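Local coordinates for protein glycoside Hydrolase (Bacteroides uniformis, PDB 5TA0) that probably cleaves agarose chains as a family GH86 glycoside hydrolase of a gut bacterium, here an engineered variant holding an agarose oligosaccharide, at residues L31-L37 and I521-E527; K421-V425 and D437-D441; I549-T555 and V635-N641. All blocks are in the same frame, centred on the assembly; numbering follows the deposited sequence.

Contact 1: residues L31-L37 and I521-E527. With EDO (1,2-ethanediol), chain R; SO4 (sulfate ion), chain D.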
loop_
_atom_site.group_PDB
_atom_site.type_symbol
_atom_site.label_atom_id
_atom_site.label_comp_id
_atom_site.label_asym_id
_atom_site.label_seq_id
_atom_site.Cartn_x
_atom_site.Cartn_y
_atom_site.Cartn_z
ATOM N N LEU A 31 7.804 -15.275 20.771
ATOM C CA LEU A 31 6.342 -15.143 20.856
ATOM C C LEU A 31 5.823 -14.599 22.197
ATOM O O LEU A 31 4.638 -14.358 22.319
ATOM C CB LEU A 31 5.601 -16.419 20.405
ATOM C CG LEU A 31 6.093 -17.770 20.947
ATOM C CD1 LEU A 31 6.099 -17.800 22.477
ATOM C CD2 LEU A 31 5.283 -18.948 20.433
ATOM N N ASN A 32 6.713 -14.373 23.161
ATOM C CA ASN A 32 6.360 -13.694 24.418
ATOM C C ASN A 32 6.670 -12.197 24.431
ATOM O O ASN A 32 6.396 -11.537 25.427
ATOM C CB ASN A 32 7.089 -14.361 25.588
ATOM C CG ASN A 32 8.585 -14.150 25.526
ATOM O OD1 ASN A 32 9.221 -14.408 24.491
ATOM N ND2 ASN A 32 9.173 -13.694 26.624
ATOM N N VAL A 33 7.199 -11.673 23.324
ATOM C CA VAL A 33 7.649 -10.273 23.233
ATOM C C VAL A 33 6.740 -9.499 22.293
ATOM O O VAL A 33 6.831 -9.684 21.072
ATOM C CB VAL A 33 9.119 -10.173 22.765
ATOM C CG1 VAL A 33 9.595 -8.722 22.744
ATOM C CG2 VAL A 33 10.010 -11.048 23.646
ATOM N N LYS A 34 5.873 -8.669 22.851
ATOM C CA LYS A 34 5.009 -7.811 22.044
ATOM C C LYS A 34 5.843 -6.830 21.237
ATOM O O LYS A 34 6.801 -6.264 21.744
ATOM C CB LYS A 34 4.061 -7.045 22.958
ATOM C CG LYS A 34 2.967 -6.259 22.238
ATOM C CD LYS A 34 1.884 -5.800 23.203
ATOM C CE LYS A 34 2.384 -4.825 24.234
ATOM N NZ LYS A 34 1.322 -4.617 25.267
ATOM N N HIS A 35 5.484 -6.631 19.963
ATOM C CA HIS A 35 6.098 -5.575 19.132
ATOM C C HIS A 35 5.095 -4.434 19.007
ATOM O O HIS A 35 4.119 -4.544 18.276
ATOM C CB HIS A 35 6.473 -6.147 17.767
ATOM C CG HIS A 35 7.188 -5.174 16.859
ATOM N ND1 HIS A 35 7.883 -5.599 15.748
ATOM C CD2 HIS A 35 7.334 -3.822 16.894
ATOM C CE1 HIS A 35 8.405 -4.559 15.132
ATOM N NE2 HIS A 35 8.086 -3.467 15.799
ATOM N N LYS A 36 5.344 -3.360 19.747
ATOM C CA LYS A 36 4.495 -2.168 19.763
ATOM C C LYS A 36 5.102 -1.119 18.843
ATOM O O LYS A 36 6.322 -0.933 18.822
ATOM C CB LYS A 36 4.398 -1.606 21.190
ATOM C CG LYS A 36 3.415 -0.455 21.336
ATOM C CD LYS A 36 3.069 -0.169 22.792
ATOM C CE LYS A 36 4.303 0.247 23.565
ATOM N NZ LYS A 36 3.899 0.741 24.904
ATOM N N LEU A 37 4.247 -0.433 18.098
ATOM C CA LEU A 37 4.682 0.642 17.194
ATOM C C LEU A 37 3.649 1.727 17.300
ATOM O O LEU A 37 2.515 1.552 16.890
ATOM C CB LEU A 37 4.814 0.092 15.777
ATOM C CG LEU A 37 5.222 1.065 14.673
ATOM C CD1 LEU A 37 6.545 1.766 14.946
ATOM C CD2 LEU A 37 5.272 0.355 13.328
ATOM N N ILE A 521 2.202 -13.410 26.786
ATOM C CA ILE A 521 3.035 -12.327 26.273
ATOM C C ILE A 521 3.407 -11.490 27.482
ATOM O O ILE A 521 2.520 -10.877 28.065
ATOM C CB ILE A 521 2.298 -11.497 25.193
ATOM C CG1 ILE A 521 1.908 -12.415 24.008
ATOM C CG2 ILE A 521 3.175 -10.334 24.728
ATOM C CD1 ILE A 521 1.139 -11.728 22.891
ATOM N N ASN A 522 4.691 -11.489 27.840
ATOM C CA ASN A 522 5.145 -10.897 29.107
ATOM C C ASN A 522 6.278 -9.888 28.991
ATOM O O ASN A 522 6.798 -9.447 30.010
ATOM C CB ASN A 522 5.539 -12.023 30.096
ATOM C CG ASN A 522 6.566 -12.985 29.533
ATOM O OD1 ASN A 522 7.294 -12.701 28.579
ATOM N ND2 ASN A 522 6.626 -14.173 30.138
ATOM N N GLU A 523 6.674 -9.541 27.766
ATOM C CA GLU A 523 7.685 -8.513 27.524
ATOM C C GLU A 523 7.176 -7.652 26.366
ATOM O O GLU A 523 6.280 -8.053 25.627
ATOM C CB GLU A 523 9.040 -9.107 27.178
ATOM C CG GLU A 523 9.616 -10.052 28.229
ATOM C CD GLU A 523 10.027 -9.370 29.514
ATOM O OE1 GLU A 523 9.998 -8.129 29.635
ATOM O OE2 GLU A 523 10.423 -10.112 30.450
ATOM N N THR A 524 7.768 -6.475 26.252
ATOM C CA THR A 524 7.474 -5.536 25.167
ATOM C C THR A 524 8.751 -5.032 24.501
ATOM O O THR A 524 9.714 -4.615 25.172
ATOM C CB THR A 524 6.681 -4.337 25.700
ATOM O OG1 THR A 524 5.440 -4.802 26.220
ATOM C CG2 THR A 524 6.371 -3.316 24.604
ATOM N N MET A 525 8.734 -5.024 23.166
ATOM C CA MET A 525 9.717 -4.312 22.348
ATOM C C MET A 525 8.952 -3.163 21.715
ATOM O O MET A 525 7.977 -3.397 20.971
ATOM C CB MET A 525 10.307 -5.201 21.266
ATOM C CG MET A 525 11.307 -4.475 20.380
ATOM S SD MET A 525 11.913 -5.476 19.018
ATOM C CE MET A 525 10.448 -5.564 17.973
ATOM N N GLU A 526 9.336 -1.936 22.062
ATOM C CA GLU A 526 8.732 -0.754 21.478
ATOM C C GLU A 526 9.628 -0.181 20.414
ATOM O O GLU A 526 10.776 0.200 20.663
ATOM C CB GLU A 526 8.452 0.319 22.530
ATOM C CG GLU A 526 7.755 1.512 21.933
ATOM C CD GLU A 526 7.221 2.482 22.957
ATOM O OE1 GLU A 526 7.281 2.179 24.176
ATOM O OE2 GLU A 526 6.723 3.548 22.509
ATOM N N GLU A 527 9.080 -0.101 19.214
ATOM C CA GLU A 527 9.764 0.510 18.075
ATOM C C GLU A 527 9.390 1.953 17.965
ATOM O O GLU A 527 8.202 2.296 18.020
ATOM C CB GLU A 527 9.392 -0.220 16.794
ATOM C CG GLU A 527 9.985 0.400 15.535
ATOM C CD GLU A 527 9.529 -0.269 14.262
ATOM O OE1 GLU A 527 8.900 -1.350 14.313
ATOM O OE2 GLU A 527 9.782 0.332 13.180
HETATM C C1 EDO R . 3.751 -7.364 28.113
HETATM O O1 EDO R . 3.536 -7.217 26.707
HETATM C C2 EDO R . 2.938 -6.317 28.867
HETATM O O2 EDO R . 3.779 -5.642 29.808
HETATM S S SO4 D . 3.271 -2.116 27.427
HETATM O O1 SO4 D . 2.593 -2.163 28.728
HETATM O O2 SO4 D . 4.727 -2.101 27.620
HETATM O O3 SO4 D . 2.967 -3.361 26.718
HETATM O O4 SO4 D . 2.779 -0.929 26.757
#
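The imidazole of H35 is fixed from two directions by the neighbouring strand. Over one face sits the methyl of M525, its CE 3.4 Å from the centre of the H35 ring and only 12° off the ring normal, a CH-pi contact; the M525 chain is extended as far as SD and then bends (chi3 71°), which lays CE on the ring. At the edge, close to the ring plane, H35 NE2 donates to E527 OE1 over 2.7 Å. The carboxylate offers its anti lone pair and is turned 43° against the ring, while its other oxygen is taken by Q638, so both ends of the group are held. L37 lies alongside E527, CD1 against the carboxylate carbon.

A second pair of flat groups meets at N32, where the two chains come closest. N32 ND2 gives a proton to N522 OD1 at 2.9 Å, in the carbonyl plane, although the two amides stand nearly perpendicular. N32 O also accepts from two successive backbone nitrogens, N522 N and E523 N. Beyond it the strands run parallel, M525 N to K34 O being short at 2.7 Å and nearly straight.

The sheet face bearing K34, T524 and K36 has captured a sulfate, probably from the crystallisation liquor. K34 NZ points to its O3, though at a distance modelled doubtfully short, with T524 OG1 close by. In the conformer described, K36 NZ bonds to O4 and makes a long salt bridge to E526.

Strand 34-37 is the outermost strand of a five-stranded mixed sheet. Strand 523-538 separates it from strand 631-642, whose F640 packs on M525 and E527, while R424 of strand 423-429 bonds to the backbone of H35.

Contact 2: residues K421-V425 and D437-D441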
loop_
_atom_site.group_PDB
_atom_site.type_symbol
_atom_site.label_atom_id
_atom_site.label_comp_id
_atom_site.label_asym_id
_atom_site.label_seq_id
_atom_site.Cartn_x
_atom_site.Cartn_y
_atom_site.Cartn_z
ATOM N N LYS A 421 -4.464 -12.984 12.700
ATOM C CA LYS A 421 -4.883 -11.867 13.537
ATOM C C LYS A 421 -4.120 -12.026 14.844
ATOM O O LYS A 421 -3.506 -13.058 15.109
ATOM C CB LYS A 421 -6.400 -11.843 13.793
ATOM C CG LYS A 421 -6.932 -13.024 14.617
ATOM C CD LYS A 421 -8.447 -12.985 14.830
ATOM C CE LYS A 421 -9.207 -13.271 13.563
ATOM N NZ LYS A 421 -9.152 -14.694 13.161
ATOM N N GLY A 422 -4.185 -10.984 15.654
ATOM C CA GLY A 422 -3.696 -11.049 17.009
ATOM C C GLY A 422 -2.659 -9.998 17.331
ATOM O O GLY A 422 -2.445 -9.045 16.558
ATOM N N THR A 423 -2.008 -10.180 18.478
ATOM C CA THR A 423 -1.026 -9.227 18.995
ATOM C C THR A 423 0.313 -9.495 18.319
ATOM O O THR A 423 0.789 -10.649 18.275
ATOM C CB THR A 423 -0.875 -9.384 20.524
ATOM O OG1 THR A 423 -2.130 -9.064 21.142
ATOM C CG2 THR A 423 0.219 -8.523 21.068
ATOM N N ARG A 424 0.923 -8.444 17.764
ATOM C CA ARG A 424 2.191 -8.585 17.084
ATOM C C ARG A 424 3.289 -8.934 18.073
ATOM O O ARG A 424 3.365 -8.324 19.153
ATOM C CB ARG A 424 2.553 -7.289 16.374
ATOM C CG ARG A 424 3.662 -7.405 15.339
ATOM C CD ARG A 424 3.895 -6.069 14.660
ATOM N NE ARG A 424 4.927 -6.138 13.644
ATOM C CZ ARG A 424 5.626 -5.089 13.214
ATOM N NH1 ARG A 424 5.417 -3.876 13.723
ATOM N NH2 ARG A 424 6.577 -5.260 12.304
ATOM N N VAL A 425 4.164 -9.852 17.677
ATOM C CA VAL A 425 5.296 -10.246 18.495
ATOM C C VAL A 425 6.570 -10.164 17.694
ATOM O O VAL A 425 6.560 -10.173 16.443
ATOM C CB VAL A 425 5.113 -11.640 19.165
ATOM C CG1 VAL A 425 3.985 -11.582 20.169
ATOM C CG2 VAL A 425 4.889 -12.736 18.112
ATOM N N ASP A 437 7.267 -11.641 10.171
ATOM C CA ASP A 437 6.350 -10.988 11.126
ATOM C C ASP A 437 5.554 -12.089 11.821
ATOM O O ASP A 437 5.533 -13.251 11.370
ATOM C CB ASP A 437 5.444 -9.974 10.376
ATOM C CG ASP A 437 4.954 -8.826 11.244
ATOM O OD1 ASP A 437 5.175 -8.791 12.474
ATOM O OD2 ASP A 437 4.294 -7.943 10.645
ATOM N N ALA A 438 4.904 -11.757 12.934
ATOM C CA ALA A 438 4.133 -12.755 13.669
ATOM C C ALA A 438 3.091 -12.125 14.553
ATOM O O ALA A 438 3.293 -11.014 15.061
ATOM C CB ALA A 438 5.048 -13.626 14.507
ATOM N N TYR A 439 1.989 -12.852 14.737
ATOM C CA TYR A 439 0.815 -12.385 15.495
ATOM C C TYR A 439 0.267 -13.529 16.334
ATOM O O TYR A 439 0.147 -14.667 15.852
ATOM C CB TYR A 439 -0.272 -11.786 14.550
ATOM C CG TYR A 439 0.279 -10.611 13.764
ATOM C CD1 TYR A 439 0.180 -9.326 14.284
ATOM C CD2 TYR A 439 0.993 -10.789 12.595
ATOM C CE1 TYR A 439 0.749 -8.233 13.641
ATOM C CE2 TYR A 439 1.575 -9.710 11.947
ATOM C CZ TYR A 439 1.455 -8.437 12.473
ATOM O OH TYR A 439 2.043 -7.344 11.879
ATOM N N VAL A 440 -0.072 -13.214 17.579
ATOM C CA VAL A 440 -0.550 -14.199 18.565
ATOM C C VAL A 440 -2.016 -13.939 18.885
ATOM O O VAL A 440 -2.377 -12.867 19.382
ATOM C CB VAL A 440 0.247 -14.067 19.871
ATOM C CG1 VAL A 440 -0.342 -14.983 20.954
ATOM C CG2 VAL A 440 1.728 -14.381 19.658
ATOM N N ASP A 441 -2.863 -14.899 18.560
ATOM C CA ASP A 441 -4.280 -14.843 18.832
ATOM C C ASP A 441 -4.650 -15.967 19.781
ATOM O O ASP A 441 -5.024 -17.054 19.346
ATOM C CB ASP A 441 -5.097 -14.991 17.551
ATOM C CG ASP A 441 -6.603 -14.894 17.794
ATOM O OD1 ASP A 441 -7.017 -14.159 18.701
ATOM O OD2 ASP A 441 -7.360 -15.507 17.041
HETATM O O HOH W 1 -7.068 -16.902 14.779
HETATM O O HOH W 2 7.416 -9.440 13.972
#
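Charge and hydrogen bonding centre on D437, whose side chain crosses that of R424 at about a right angle. In a salt bridge, R424 NE donates to D437 OD1 over 2.9 Å, almost straight (170°) and within the guanidinium plane; an arginine chain extended from CG to NE delivers it there. OD1 also accepts from A438 N and from a water that links it to V425 O, while Y439 OH donates to D437 OD2 at 2.6 Å from above the carboxylate plane. An alanine at D437 would remove all these acceptors and would probably leave the R424 guanidinium without its counter-charge and the Y439 hydroxyl without its mate.

Backbone bonds pair T423 with V440 in both directions, and V425 N reaches A438 O at 3.0 Å.

Apolar contacts lie on either face. R424 sets CB and CG against Y439 CE1, with CB 3.4 Å away. On the other side V425 CG1 meets V440 CG2 at 3.6 Å. At G422 a CB would strike V440 O and, at these backbone angles, also press on the carbonyl oxygen of K421.

This is an antiparallel beta hairpin, strands 423-429 and 434-441, within the larger mixed sheet of the porphyranase-type beta-sandwich region.

Contact 3: residues I549-T555 and V635-N641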
loop_
_atom_site.group_PDB
_atom_site.type_symbol
_atom_site.label_atom_id
_atom_site.label_comp_id
_atom_site.label_asym_id
_atom_site.label_seq_id
_atom_site.Cartn_x
_atom_site.Cartn_y
_atom_site.Cartn_z
ATOM N N ILE A 549 20.024 13.373 14.099
ATOM C CA ILE A 549 18.783 12.746 14.550
ATOM C C ILE A 549 18.748 12.927 16.057
ATOM O O ILE A 549 19.544 12.301 16.781
ATOM C CB ILE A 549 18.688 11.272 14.139
ATOM C CG1 ILE A 549 18.730 11.131 12.608
ATOM C CG2 ILE A 549 17.405 10.652 14.696
ATOM C CD1 ILE A 549 18.606 9.715 12.088
ATOM N N ASN A 550 17.813 13.750 16.521
ATOM C CA ASN A 550 17.787 14.236 17.898
ATOM C C ASN A 550 16.546 13.841 18.691
ATOM O O ASN A 550 15.539 13.403 18.133
ATOM C CB ASN A 550 17.924 15.769 17.864
ATOM C CG ASN A 550 19.221 16.237 17.234
ATOM O OD1 ASN A 550 20.257 15.572 17.323
ATOM N ND2 ASN A 550 19.160 17.402 16.567
ATOM N N ASN A 551 16.611 14.012 20.018
ATOM C CA ASN A 551 15.568 13.623 20.966
ATOM C C ASN A 551 15.240 12.119 20.922
ATOM O O ASN A 551 14.103 11.722 21.139
ATOM C CB ASN A 551 14.287 14.476 20.791
ATOM C CG ASN A 551 14.144 15.602 21.816
ATOM O OD1 ASN A 551 14.643 15.553 22.967
ATOM N ND2 ASN A 551 13.375 16.604 21.433
ATOM N N VAL A 552 16.258 11.298 20.651
ATOM C CA VAL A 552 16.095 9.850 20.645
ATOM C C VAL A 552 16.035 9.350 22.083
ATOM O O VAL A 552 16.885 9.676 22.897
ATOM C CB VAL A 552 17.258 9.169 19.905
ATOM C CG1 VAL A 552 17.215 7.646 20.063
ATOM C CG2 VAL A 552 17.260 9.579 18.429
ATOM N N LYS A 553 15.006 8.576 22.382
ATOM C CA LYS A 553 14.808 8.041 23.719
ATOM C C LYS A 553 15.406 6.641 23.791
ATOM O O LYS A 553 15.043 5.754 23.027
ATOM C CB LYS A 553 13.317 8.053 24.066
ATOM C CG LYS A 553 12.612 9.391 23.830
ATOM C CD LYS A 553 13.244 10.624 24.497
ATOM C CE LYS A 553 13.462 10.436 26.003
ATOM N NZ LYS A 553 13.773 11.679 26.776
ATOM N N LYS A 554 16.401 6.474 24.644
ATOM C CA LYS A 554 16.964 5.159 24.904
ATOM C C LYS A 554 16.519 4.612 26.248
ATOM O O LYS A 554 16.100 5.358 27.142
ATOM C CB LYS A 554 18.485 5.212 24.856
ATOM C CG LYS A 554 19.062 5.520 23.479
ATOM C CD LYS A 554 20.577 5.547 23.524
ATOM C CE LYS A 554 21.165 4.152 23.717
ATOM N NZ LYS A 554 22.604 4.233 24.077
ATOM N N THR A 555 16.586 3.285 26.350
ATOM C CA THR A 555 16.355 2.532 27.582
ATOM C C THR A 555 17.610 1.694 27.825
ATOM O O THR A 555 18.601 1.824 27.105
ATOM C CB THR A 555 15.111 1.646 27.449
ATOM O OG1 THR A 555 15.202 0.815 26.291
ATOM C CG2 THR A 555 13.846 2.500 27.311
ATOM N N VAL A 635 17.998 10.179 5.767
ATOM C CA VAL A 635 18.593 9.404 6.837
ATOM C C VAL A 635 17.607 9.402 7.987
ATOM O O VAL A 635 17.244 10.455 8.497
ATOM C CB VAL A 635 19.955 9.971 7.277
ATOM C CG1 VAL A 635 20.513 9.147 8.421
ATOM C CG2 VAL A 635 20.919 9.997 6.090
ATOM N N THR A 636 17.117 8.204 8.315
ATOM C CA THR A 636 16.191 8.011 9.444
ATOM C C THR A 636 16.693 6.857 10.284
ATOM O O THR A 636 17.637 6.176 9.924
ATOM C CB THR A 636 14.741 7.801 8.958
ATOM O OG1 THR A 636 14.635 6.576 8.211
ATOM C CG2 THR A 636 14.288 8.963 8.087
ATOM N N MET A 637 16.058 6.620 11.423
ATOM C CA MET A 637 16.546 5.571 12.343
ATOM C C MET A 637 15.390 4.929 13.079
ATOM O O MET A 637 14.533 5.609 13.613
ATOM C CB MET A 637 17.552 6.162 13.323
ATOM C CG MET A 637 18.180 5.144 14.265
ATOM S SD MET A 637 19.681 5.760 15.068
ATOM C CE MET A 637 18.958 7.029 16.104
ATOM N N GLN A 638 15.387 3.608 13.126
ATOM C CA GLN A 638 14.490 2.844 14.004
ATOM C C GLN A 638 15.227 2.426 15.264
ATOM O O GLN A 638 16.342 1.906 15.203
ATOM C CB GLN A 638 13.980 1.586 13.308
ATOM C CG GLN A 638 13.002 1.862 12.180
ATOM C CD GLN A 638 12.941 0.690 11.250
ATOM O OE1 GLN A 638 13.866 0.497 10.454
ATOM N NE2 GLN A 638 11.886 -0.113 11.343
ATOM N N ILE A 639 14.593 2.681 16.394
ATOM C CA ILE A 639 15.067 2.264 17.721
ATOM C C ILE A 639 14.083 1.222 18.241
ATOM O O ILE A 639 12.872 1.426 18.150
ATOM C CB ILE A 639 15.107 3.496 18.663
ATOM C CG1 ILE A 639 16.110 4.531 18.135
ATOM C CG2 ILE A 639 15.437 3.120 20.102
ATOM C CD1 ILE A 639 17.549 4.088 18.111
ATOM N N PHE A 640 14.601 0.118 18.790
ATOM C CA PHE A 640 13.787 -0.954 19.346
ATOM C C PHE A 640 14.163 -1.095 20.811
ATOM O O PHE A 640 15.237 -1.600 21.113
ATOM C CB PHE A 640 14.064 -2.259 18.609
ATOM C CG PHE A 640 13.779 -2.184 17.130
ATOM C CD1 PHE A 640 12.502 -2.463 16.645
ATOM C CD2 PHE A 640 14.763 -1.833 16.238
ATOM C CE1 PHE A 640 12.221 -2.390 15.289
ATOM C CE2 PHE A 640 14.483 -1.762 14.867
ATOM C CZ PHE A 640 13.207 -2.034 14.408
ATOM N N ASN A 641 13.315 -0.576 21.700
ATOM C CA ASN A 641 13.587 -0.583 23.141
ATOM C C ASN A 641 12.886 -1.739 23.839
ATOM O O ASN A 641 11.704 -1.979 23.612
ATOM C CB ASN A 641 13.151 0.752 23.744
ATOM C CG ASN A 641 14.090 1.883 23.375
ATOM O OD1 ASN A 641 15.167 1.647 22.832
ATOM N ND2 ASN A 641 13.702 3.104 23.695
#
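M637 reaches across from strand 631-642 to the loop that packs on it. Its CB is 3.9 Å from I549 CD1, which also rests over the backbone of T636. With CG anti to the backbone N (chi1 -177°), the chain runs outward through CG and SD, then turns at chi3 so that CE ends 3.8 Å from V552 CG2 and 4.2 Å from I549 CG2. The methyl thus lies against V552, whose side chain M637 crosses at about a right angle, and more loosely against I549. V552 turns its other branch to the strand, CG1 touching I639 CG1 at 3.8 Å.

Past this apolar row N641 ND2 donates to K553 O over 3.0 Å, a fairly straight bond (165°) in the amide plane of N641 but approaching from above the carbonyl plane. N641 OD1 is bonded to Y612 OH, fixing both ends of the amide. T555 OG1 packs 3.3 Å from N641 CB and bonds to Y557 O.

The loop 549-555 leads from strand 545-549 to strand 558-568. The latter adjoins strand 631-642 in its sheet, as does strand 523-538, whose Y530 touches I549 and I639; strand 619-624 adds I621 to the apolar layer, while its N619 bonds to I549 O.

In the fold
Followed from the N terminus, the chain first leaves residues 31-37, which wait for residues 521-527 before contact 1 can close a loop of almost five hundred residues. At 31-33 it turns a corner, leaving strand 25-30 of the nine-stranded sheet for strand 34-37 of the five-stranded one. Within the long span comes contact 2, a local hairpin of that nine-stranded sheet, closed across only eleven intervening residues and touching contact 1 directly. Contact 3 opens only after contact 1 has closed and spans 79 residues of the C-terminal region. Strands 523-538 and 631-642 are neighbours, and a probable bond from E526 N to N641 O ties contact 1 to contact 3; contacts 2 and 3 do not touch.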